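Local structure of mannose-6-phosphate isomerase (Bacillus subtilis, 1QWR) at residues 99-104 with 174-179; 116-121 with 167-172; 187-192 with 248-253. The protein probably interconverts D-mannose 6-phosphate and D-fructose 6-phosphate as a zinc-dependent type 1 phosphomannose isomerase. All coordinates share one frame; numbering follows the deposited sequence.

Interaction 1 (99-104 with 174-179); sequences KVHPDD and TLHALC. With ZN (zinc ion), chain E; SO4 (sulfate ion), chain C.
Two imidazoles converge on one zinc ion here, each through its NE2: His101 NE2 lies 2.5 Å from ZN and His176 NE2 2.6 Å. In both rings the metal sits at the edge, in the ring plane; the planes are turned 44° from each other, and His101 CD2 comes to the edge of the His176 ring, 3.3 Å from His176 CE1. Glu119 and a water complete the site. The rotation of His176 is fixed from its far nitrogen: ND1 donates to Thr174 O at 2.7 Å, almost exactly in the ring plane, which leaves NE2 for the metal. His101 ND1 is likewise hydrogen-bonded, to Ala193 O. Lys99 lays its CG over one face of the His176 ring as a CH-pi contact, then runs past the metal to a sulfate, which NZ meets at O4 (2.9 Å) while also bonding Thr96 and Ser97. That anion, probably from the crystallisation liquor, also binds Arg196, the probable active-site arginine. Behind the ligands, Lys99 and His176 form a single antiparallel hydrogen-bonded bridge, N to O both ways, and a water links His101 N to Thr174 O. Strand 98-100 pairs on with 195-198, strand 176-178 with 131-136, and helix 214-220 packs against Val100 and Pro102.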
loop_
_atom_site.group_PDB
_atom_site.type_symbol
_atom_site.label_atom_id
_atom_site.label_comp_id
_atom_site.label_asym_id
_atom_site.label_seq_id
_atom_site.Cartn_x
_atom_site.Cartn_y
_atom_site.Cartn_z
ATOM N N LYS A 99 -7.913 -12.503 -6.143
ATOM C CA LYS A 99 -8.348 -12.516 -4.757
ATOM C C LYS A 99 -9.360 -11.451 -4.381
ATOM O O LYS A 99 -9.695 -10.581 -5.183
ATOM C CB LYS A 99 -7.093 -12.336 -3.884
ATOM C CG LYS A 99 -6.234 -11.126 -4.302
ATOM C CD LYS A 99 -4.847 -11.191 -3.666
ATOM C CE LYS A 99 -3.904 -10.154 -4.258
ATOM N NZ LYS A 99 -3.062 -10.701 -5.356
ATOM N N VAL A 100 -9.825 -11.540 -3.134
ATOM C CA VAL A 100 -10.752 -10.572 -2.560
ATOM C C VAL A 100 -10.360 -10.384 -1.087
ATOM O O VAL A 100 -9.942 -11.341 -0.419
ATOM C CB VAL A 100 -12.225 -11.063 -2.629
ATOM C CG1 VAL A 100 -12.341 -12.443 -2.032
ATOM C CG2 VAL A 100 -13.137 -10.106 -1.867
ATOM N N HIS A 101 -10.490 -9.156 -0.583
ATOM C CA HIS A 101 -10.183 -8.872 0.816
ATOM C C HIS A 101 -11.496 -8.593 1.507
ATOM O O HIS A 101 -12.348 -7.906 0.959
ATOM C CB HIS A 101 -9.297 -7.616 0.962
ATOM C CG HIS A 101 -7.973 -7.743 0.298
ATOM N ND1 HIS A 101 -7.037 -8.678 0.686
ATOM C CD2 HIS A 101 -7.404 -7.031 -0.709
ATOM C CE1 HIS A 101 -5.950 -8.538 -0.054
ATOM N NE2 HIS A 101 -6.148 -7.548 -0.904
ATOM N N PRO A 102 -11.676 -9.129 2.721
ATOM C CA PRO A 102 -12.923 -8.893 3.446
ATOM C C PRO A 102 -12.955 -7.501 4.062
ATOM O O PRO A 102 -11.914 -6.824 4.171
ATOM C CB PRO A 102 -12.908 -9.974 4.513
ATOM C CG PRO A 102 -11.440 -10.062 4.850
ATOM C CD PRO A 102 -10.796 -10.054 3.470
ATOM N N ASP A 103 -14.155 -7.080 4.468
ATOM C CA ASP A 103 -14.321 -5.789 5.111
ATOM C C ASP A 103 -14.060 -6.001 6.601
ATOM O O ASP A 103 -13.788 -7.130 7.020
ATOM C CB ASP A 103 -15.737 -5.225 4.837
ATOM C CG ASP A 103 -16.848 -5.990 5.556
ATOM O OD1 ASP A 103 -16.618 -7.107 6.037
ATOM O OD2 ASP A 103 -17.971 -5.455 5.627
ATOM N N ASP A 104 -14.117 -4.936 7.403
ATOM C CA ASP A 104 -13.836 -5.056 8.834
ATOM C C ASP A 104 -14.736 -6.066 9.561
ATOM O O ASP A 104 -14.293 -6.807 10.458
ATOM C CB ASP A 104 -13.983 -3.696 9.537
ATOM C CG ASP A 104 -12.902 -2.702 9.156
ATOM O OD1 ASP A 104 -11.865 -3.111 8.576
ATOM O OD2 ASP A 104 -13.085 -1.493 9.465
ATOM N N THR A 174 -13.810 -6.300 -3.373
ATOM C CA THR A 174 -13.515 -6.237 -4.808
ATOM C C THR A 174 -12.646 -7.396 -5.250
ATOM O O THR A 174 -11.586 -7.626 -4.680
ATOM C CB THR A 174 -12.766 -4.924 -5.176
ATOM O OG1 THR A 174 -13.541 -3.800 -4.745
ATOM C CG2 THR A 174 -12.520 -4.829 -6.676
ATOM N N LEU A 175 -13.092 -8.134 -6.270
ATOM C CA LEU A 175 -12.305 -9.242 -6.801
ATOM C C LEU A 175 -11.234 -8.564 -7.633
ATOM O O LEU A 175 -11.538 -7.717 -8.475
ATOM C CB LEU A 175 -13.172 -10.140 -7.687
ATOM C CG LEU A 175 -12.483 -11.412 -8.168
ATOM C CD1 LEU A 175 -12.200 -12.339 -6.994
ATOM C CD2 LEU A 175 -13.386 -12.090 -9.196
ATOM N N HIS A 176 -9.976 -8.917 -7.407
ATOM C CA HIS A 176 -8.910 -8.245 -8.135
ATOM C C HIS A 176 -7.593 -9.010 -8.150
ATOM O O HIS A 176 -7.458 -10.080 -7.551
ATOM C CB HIS A 176 -8.633 -6.890 -7.493
ATOM C CG HIS A 176 -8.092 -7.001 -6.099
ATOM N ND1 HIS A 176 -8.884 -7.311 -5.013
ATOM C CD2 HIS A 176 -6.824 -6.948 -5.631
ATOM C CE1 HIS A 176 -8.126 -7.448 -3.943
ATOM N NE2 HIS A 176 -6.873 -7.236 -4.292
ATOM N N ALA A 177 -6.628 -8.426 -8.858
ATOM C CA ALA A 177 -5.271 -8.949 -8.940
ATOM C C ALA A 177 -4.384 -7.989 -9.724
ATOM O O ALA A 177 -4.798 -7.432 -10.751
ATOM C CB ALA A 177 -5.246 -10.309 -9.616
ATOM N N LEU A 178 -3.182 -7.759 -9.211
ATOM C CA LEU A 178 -2.227 -6.950 -9.945
ATOM C C LEU A 178 -1.613 -7.965 -10.922
ATOM O O LEU A 178 -1.475 -9.149 -10.577
ATOM C CB LEU A 178 -1.143 -6.407 -9.007
ATOM C CG LEU A 178 -1.531 -5.225 -8.117
ATOM C CD1 LEU A 178 -0.420 -4.955 -7.112
ATOM C CD2 LEU A 178 -1.787 -3.995 -8.990
ATOM N N CYS A 179 -1.251 -7.522 -12.119
ATOM C CA CYS A 179 -0.672 -8.427 -13.100
ATOM C C CYS A 179 0.791 -8.111 -13.417
ATOM O O CYS A 179 1.291 -7.024 -13.105
ATOM C CB CYS A 179 -1.537 -8.442 -14.359
ATOM S SG CYS A 179 -3.234 -9.051 -14.020
HETATM ZN ZN ZN E . -4.754 -6.905 -2.885
HETATM S S SO4 C . -0.849 -12.678 -3.361
HETATM O O1 SO4 C . -1.140 -13.247 -4.701
HETATM O O2 SO4 C . 0.521 -13.010 -2.958
HETATM O O3 SO4 C . -1.812 -13.189 -2.373
HETATM O O4 SO4 C . -0.980 -11.210 -3.441
HETATM O O HOH W 1 -10.855 -6.780 -2.015
HETATM O O HOH W 2 -3.266 -6.427 -0.810
#

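Interaction 2 (116-121 with 167-172); sequences GKTECW and FYYVPS. With ZN (zinc ion), chain E.
Val170 is the bump at the middle of this contact. Its CG2 stands 3.8 Å from the centroid of the six-membered ring of Trp121, only 2° off the normal, a CH-pi contact that presses the methyl straight onto the indole face. Beside it, Val170 CB lies against Glu119 CG, the two side chains running side by side. Glu119 starts from the crowded position between its backbone N and carbonyl carbon, then extends beyond CG until OE2 binds ZN at 2.5 Å; Lys117 NZ forms a salt bridge with its other oxygen, OE1, though the hydrogen bond within it is weak. On the face of Cys120 and Tyr169 the small thiol side chain sits in the corner formed by two larger rings: Cys120 CB is 3.4 Å from Phe167 CZ, with SG oblique to that ring, and Tyr169 CD1 borders CB as well. Thr118 CG2 tucks beside the phenol end of Tyr169, 3.5 Å from OH. The backbone between these two faces is paired antiparallel, with hydrogen-bonded pairs Glu119-Val170 and Trp121-Tyr168. Past its end Thr118 OG1 takes the N-H of Ser172 at 3.1 Å, extending the grip into the loop. Strand 119-126 lies between 167-170 and 182-189 in the cupin-type catalytic fold, while Trp121 and Val170 also touch strand 131-136 and, through Leu178 and His176 respectively, strand 176-178.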
loop_
_atom_site.group_PDB
_atom_site.type_symbol
_atom_site.label_atom_id
_atom_site.label_comp_id
_atom_site.label_asym_id
_atom_site.label_seq_id
_atom_site.Cartn_x
_atom_site.Cartn_y
_atom_site.Cartn_z
ATOM N N GLY A 116 -10.295 -5.316 8.157
ATOM C CA GLY A 116 -10.602 -5.625 6.763
ATOM C C GLY A 116 -9.458 -5.043 5.939
ATOM O O GLY A 116 -8.525 -4.467 6.512
ATOM N N LYS A 117 -9.503 -5.158 4.618
ATOM C CA LYS A 117 -8.399 -4.622 3.815
ATOM C C LYS A 117 -8.816 -3.822 2.567
ATOM O O LYS A 117 -8.639 -4.263 1.430
ATOM C CB LYS A 117 -7.425 -5.755 3.422
ATOM C CG LYS A 117 -5.972 -5.379 3.042
ATOM C CD LYS A 117 -5.137 -6.710 3.113
ATOM C CE LYS A 117 -3.694 -6.635 2.732
ATOM N NZ LYS A 117 -3.511 -6.450 1.287
ATOM N N THR A 118 -9.408 -2.661 2.798
ATOM C CA THR A 118 -9.701 -1.751 1.697
ATOM C C THR A 118 -8.283 -1.232 1.390
ATOM O O THR A 118 -7.468 -1.087 2.307
ATOM C CB THR A 118 -10.612 -0.622 2.173
ATOM O OG1 THR A 118 -11.952 -1.127 2.219
ATOM C CG2 THR A 118 -10.555 0.594 1.222
ATOM N N GLU A 119 -7.973 -0.983 0.119
ATOM C CA GLU A 119 -6.630 -0.546 -0.248
ATOM C C GLU A 119 -6.652 0.255 -1.542
ATOM O O GLU A 119 -7.700 0.462 -2.144
ATOM C CB GLU A 119 -5.733 -1.771 -0.434
ATOM C CG GLU A 119 -6.286 -2.693 -1.527
ATOM C CD GLU A 119 -5.473 -3.946 -1.733
ATOM O OE1 GLU A 119 -4.746 -4.343 -0.812
ATOM O OE2 GLU A 119 -5.573 -4.539 -2.832
ATOM N N CYS A 120 -5.486 0.734 -1.950
ATOM C CA CYS A 120 -5.395 1.482 -3.192
ATOM C C CYS A 120 -3.993 1.323 -3.777
ATOM O O CYS A 120 -3.018 0.981 -3.068
ATOM C CB CYS A 120 -5.764 2.954 -2.959
ATOM S SG CYS A 120 -4.551 3.833 -1.931
ATOM N N TRP A 121 -3.901 1.537 -5.078
ATOM C CA TRP A 121 -2.649 1.370 -5.790
ATOM C C TRP A 121 -2.232 2.593 -6.571
ATOM O O TRP A 121 -3.043 3.182 -7.297
ATOM C CB TRP A 121 -2.745 0.233 -6.813
ATOM C CG TRP A 121 -3.102 -1.081 -6.271
ATOM C CD1 TRP A 121 -2.663 -1.640 -5.109
ATOM C CD2 TRP A 121 -3.955 -2.051 -6.895
ATOM N NE1 TRP A 121 -3.187 -2.903 -4.969
ATOM C CE2 TRP A 121 -3.986 -3.178 -6.052
ATOM C CE3 TRP A 121 -4.695 -2.070 -8.088
ATOM C CZ2 TRP A 121 -4.729 -4.320 -6.356
ATOM C CZ3 TRP A 121 -5.437 -3.212 -8.399
ATOM C CH2 TRP A 121 -5.450 -4.320 -7.535
ATOM N N PHE A 167 -3.892 5.686 -10.616
ATOM C CA PHE A 167 -4.271 5.418 -9.228
ATOM C C PHE A 167 -5.570 4.644 -9.238
ATOM O O PHE A 167 -6.507 5.022 -9.942
ATOM C CB PHE A 167 -4.483 6.701 -8.428
ATOM C CG PHE A 167 -4.880 6.459 -6.981
ATOM C CD1 PHE A 167 -3.909 6.362 -5.980
ATOM C CD2 PHE A 167 -6.223 6.340 -6.621
ATOM C CE1 PHE A 167 -4.273 6.158 -4.630
ATOM C CE2 PHE A 167 -6.590 6.131 -5.278
ATOM C CZ PHE A 167 -5.601 6.043 -4.287
ATOM N N TYR A 168 -5.616 3.553 -8.473
ATOM C CA TYR A 168 -6.825 2.731 -8.375
ATOM C C TYR A 168 -7.224 2.504 -6.924
ATOM O O TYR A 168 -6.402 2.113 -6.099
ATOM C CB TYR A 168 -6.630 1.369 -9.049
ATOM C CG TYR A 168 -6.369 1.484 -10.525
ATOM C CD1 TYR A 168 -5.072 1.589 -11.013
ATOM C CD2 TYR A 168 -7.430 1.608 -11.431
ATOM C CE1 TYR A 168 -4.827 1.829 -12.375
ATOM C CE2 TYR A 168 -7.198 1.850 -12.785
ATOM C CZ TYR A 168 -5.900 1.966 -13.249
ATOM O OH TYR A 168 -5.662 2.277 -14.578
ATOM N N TYR A 169 -8.493 2.736 -6.622
ATOM C CA TYR A 169 -9.005 2.520 -5.276
ATOM C C TYR A 169 -9.657 1.139 -5.306
ATOM O O TYR A 169 -10.416 0.829 -6.236
ATOM C CB TYR A 169 -10.023 3.603 -4.944
ATOM C CG TYR A 169 -10.526 3.546 -3.532
ATOM C CD1 TYR A 169 -9.717 3.939 -2.476
ATOM C CD2 TYR A 169 -11.825 3.137 -3.253
ATOM C CE1 TYR A 169 -10.192 3.940 -1.164
ATOM C CE2 TYR A 169 -12.309 3.132 -1.949
ATOM C CZ TYR A 169 -11.486 3.543 -0.910
ATOM O OH TYR A 169 -11.981 3.616 0.362
ATOM N N VAL A 170 -9.357 0.311 -4.307
ATOM C CA VAL A 170 -9.861 -1.069 -4.258
ATOM C C VAL A 170 -10.623 -1.350 -2.973
ATOM O O VAL A 170 -10.063 -1.836 -1.993
ATOM C CB VAL A 170 -8.699 -2.080 -4.368
ATOM C CG1 VAL A 170 -9.256 -3.495 -4.628
ATOM C CG2 VAL A 170 -7.741 -1.664 -5.474
ATOM N N PRO A 171 -11.930 -1.048 -2.963
ATOM C CA PRO A 171 -12.754 -1.277 -1.775
ATOM C C PRO A 171 -12.702 -2.748 -1.393
ATOM O O PRO A 171 -12.593 -3.606 -2.267
ATOM C CB PRO A 171 -14.153 -0.884 -2.242
ATOM C CG PRO A 171 -13.895 0.120 -3.332
ATOM C CD PRO A 171 -12.714 -0.451 -4.057
ATOM N N SER A 172 -12.771 -3.051 -0.102
ATOM C CA SER A 172 -12.787 -4.449 0.308
ATOM C C SER A 172 -14.038 -5.027 -0.378
ATOM O O SER A 172 -15.029 -4.299 -0.611
ATOM C CB SER A 172 -12.915 -4.558 1.821
ATOM O OG SER A 172 -14.069 -3.873 2.276
HETATM ZN ZN ZN E . -4.754 -6.905 -2.885
HETATM O O HOH W 3 -9.664 -4.471 -1.104
HETATM O O HOH W 4 -12.454 -2.560 4.650
HETATM O O HOH W 2 -3.266 -6.427 -0.810
#

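Interaction 3 (187-192 with 248-253); sequences TQQNSD and GEYFSV
Gln189 reaches across to Tyr250 with its chain extended beyond CG, and its terminal amide lies over one face of the phenol ring, toward the rim. The two planes are 35° apart, so the amide is tilted rather than laid flat. This is the closest packing between the segments, Gln189 CD coming within 3.5 Å of Tyr250 CD1, although it lies at the more open margin: Tyr250 is only partly buried, and Glu249 beside it is exposed. Inward the setting is buried but looser. Phe251 has its CG in the crowded position between backbone N and carbonyl carbon (chi1 47°), which directs the ring at the backbone of strand 182-189: CZ lies 4.0 Å from Thr187 O, and CE2 4.3 Å from Gln188 CA. The partners belong to different parts of the fold, 187-192 to the sheet that includes zinc-ligand strand 119-126, whereas residues 248-253 fall in the family's second cupin region. They run roughly antiparallel, yet their nearest CA atoms are 7.1 Å apart, those of Gln189 and Tyr250, so side chains span the gap in place of strand pairing. Beyond Phe251 the touch is lighter, Thr187 CG2 meeting Val253 CG2 at 4.3 Å. The buried side is filled out by neighbours: Cys120 touches Thr187, Phe251 and Val253, Leu85 packs on Phe251, and Ser317 of strand 312-318 lies against both Thr187 and Val253.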
loop_
_atom_site.group_PDB
_atom_site.type_symbol
_atom_site.label_atom_id
_atom_site.label_comp_id
_atom_site.label_asym_id
_atom_site.label_seq_id
_atom_site.Cartn_x
_atom_site.Cartn_y
_atom_site.Cartn_z
ATOM N N THR A 187 -1.267 1.360 -0.558
ATOM C CA THR A 187 -1.613 1.858 0.773
ATOM C C THR A 187 -2.867 1.082 1.163
ATOM O O THR A 187 -3.814 1.029 0.403
ATOM C CB THR A 187 -1.846 3.387 0.749
ATOM O OG1 THR A 187 -0.636 4.041 0.312
ATOM C CG2 THR A 187 -2.182 3.909 2.163
ATOM N N GLN A 188 -2.855 0.447 2.332
ATOM C CA GLN A 188 -3.998 -0.376 2.727
ATOM C C GLN A 188 -4.262 -0.314 4.238
ATOM O O GLN A 188 -3.496 0.300 4.983
ATOM C CB GLN A 188 -3.701 -1.819 2.296
ATOM C CG GLN A 188 -2.542 -2.481 3.072
ATOM C CD GLN A 188 -1.585 -3.263 2.158
ATOM O OE1 GLN A 188 -0.699 -2.683 1.502
ATOM N NE2 GLN A 188 -1.768 -4.567 2.100
ATOM N N GLN A 189 -5.365 -0.907 4.694
ATOM C CA GLN A 189 -5.610 -0.948 6.127
ATOM C C GLN A 189 -4.569 -1.939 6.634
ATOM O O GLN A 189 -4.085 -2.772 5.867
ATOM C CB GLN A 189 -6.983 -1.523 6.457
ATOM C CG GLN A 189 -8.131 -0.671 5.981
ATOM C CD GLN A 189 -9.442 -1.260 6.416
ATOM O OE1 GLN A 189 -9.850 -1.130 7.580
ATOM N NE2 GLN A 189 -10.104 -1.936 5.503
ATOM N N ASN A 190 -4.274 -1.857 7.932
ATOM C CA ASN A 190 -3.306 -2.738 8.622
ATOM C C ASN A 190 -3.941 -4.135 8.781
ATOM O O ASN A 190 -4.604 -4.454 9.774
ATOM C CB ASN A 190 -2.986 -2.095 9.974
ATOM C CG ASN A 190 -2.078 -2.955 10.835
ATOM O OD1 ASN A 190 -1.454 -3.908 10.359
ATOM N ND2 ASN A 190 -1.994 -2.608 12.113
ATOM N N SER A 191 -3.747 -4.966 7.766
ATOM C CA SER A 191 -4.388 -6.269 7.725
ATOM C C SER A 191 -3.655 -7.154 6.740
ATOM O O SER A 191 -2.983 -6.643 5.841
ATOM C CB SER A 191 -5.847 -6.077 7.255
ATOM O OG SER A 191 -6.440 -7.268 6.746
ATOM N N ASP A 192 -3.779 -8.474 6.903
ATOM C CA ASP A 192 -3.157 -9.423 5.981
ATOM C C ASP A 192 -4.240 -10.414 5.563
ATOM O O ASP A 192 -3.943 -11.533 5.156
ATOM C CB ASP A 192 -1.989 -10.148 6.677
ATOM C CG ASP A 192 -1.106 -10.931 5.707
ATOM O OD1 ASP A 192 -0.931 -10.512 4.537
ATOM O OD2 ASP A 192 -0.558 -11.972 6.139
ATOM N N GLY A 248 -10.842 9.013 1.471
ATOM C CA GLY A 248 -11.853 8.039 1.838
ATOM C C GLY A 248 -12.072 7.780 3.312
ATOM O O GLY A 248 -11.484 8.427 4.172
ATOM N N GLU A 249 -12.928 6.804 3.598
ATOM C CA GLU A 249 -13.244 6.463 4.980
ATOM C C GLU A 249 -12.048 5.901 5.726
ATOM O O GLU A 249 -11.940 6.071 6.934
ATOM C CB GLU A 249 -14.367 5.424 5.024
ATOM C CG GLU A 249 -15.545 5.749 4.126
ATOM C CD GLU A 249 -16.576 4.622 4.074
ATOM O OE1 GLU A 249 -17.444 4.658 3.168
ATOM O OE2 GLU A 249 -16.519 3.706 4.939
ATOM N N TYR A 250 -11.151 5.229 5.015
ATOM C CA TYR A 250 -10.014 4.593 5.665
ATOM C C TYR A 250 -8.691 5.318 5.523
ATOM O O TYR A 250 -7.798 5.118 6.336
ATOM C CB TYR A 250 -9.850 3.163 5.141
ATOM C CG TYR A 250 -11.076 2.311 5.368
ATOM C CD1 TYR A 250 -11.313 1.703 6.599
ATOM C CD2 TYR A 250 -12.046 2.199 4.376
ATOM C CE1 TYR A 250 -12.508 1.001 6.834
ATOM C CE2 TYR A 250 -13.228 1.509 4.597
ATOM C CZ TYR A 250 -13.458 0.915 5.823
ATOM O OH TYR A 250 -14.659 0.263 6.026
ATOM N N PHE A 251 -8.568 6.153 4.496
ATOM C CA PHE A 251 -7.334 6.902 4.258
ATOM C C PHE A 251 -7.498 7.910 3.138
ATOM O O PHE A 251 -8.461 7.854 2.373
ATOM C CB PHE A 251 -6.178 5.940 3.883
ATOM C CG PHE A 251 -6.545 4.911 2.821
ATOM C CD1 PHE A 251 -6.703 5.281 1.479
ATOM C CD2 PHE A 251 -6.743 3.562 3.183
ATOM C CE1 PHE A 251 -7.059 4.322 0.494
ATOM C CE2 PHE A 251 -7.096 2.591 2.217
ATOM C CZ PHE A 251 -7.257 2.960 0.873
ATOM N N SER A 252 -6.547 8.836 3.068
ATOM C CA SER A 252 -6.480 9.869 2.024
ATOM C C SER A 252 -5.053 9.681 1.502
ATOM O O SER A 252 -4.105 9.527 2.301
ATOM C CB SER A 252 -6.634 11.278 2.617
ATOM O OG SER A 252 -7.964 11.485 3.133
ATOM N N VAL A 253 -4.893 9.696 0.185
ATOM C CA VAL A 253 -3.582 9.484 -0.416
ATOM C C VAL A 253 -3.278 10.591 -1.403
ATOM O O VAL A 253 -4.171 11.010 -2.143
ATOM C CB VAL A 253 -3.536 8.121 -1.130
ATOM C CG1 VAL A 253 -2.095 7.841 -1.663
ATOM C CG2 VAL A 253 -3.965 7.022 -0.130
#

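Interactions 1 and 2 share the zinc ion and its bound water, with centres about 8 Å apart: the first supplies two histidine ligands, the second the glutamate. Along the chain, 116-121 and 167-172 both fall between the two halves of interaction 1, and Pro102 O and Asp104 OD1 probably hydrogen-bond to Lys117 N and Gly116 N. Interaction 3 opens afterwards. Its strand 182-189 neighbours strand 119-126, so its centre is about 7 Å from that of interaction 2 but 13 Å from that of interaction 1. The three therefore lead from the metal site, through the sheet behind Glu119, to the second cupin region.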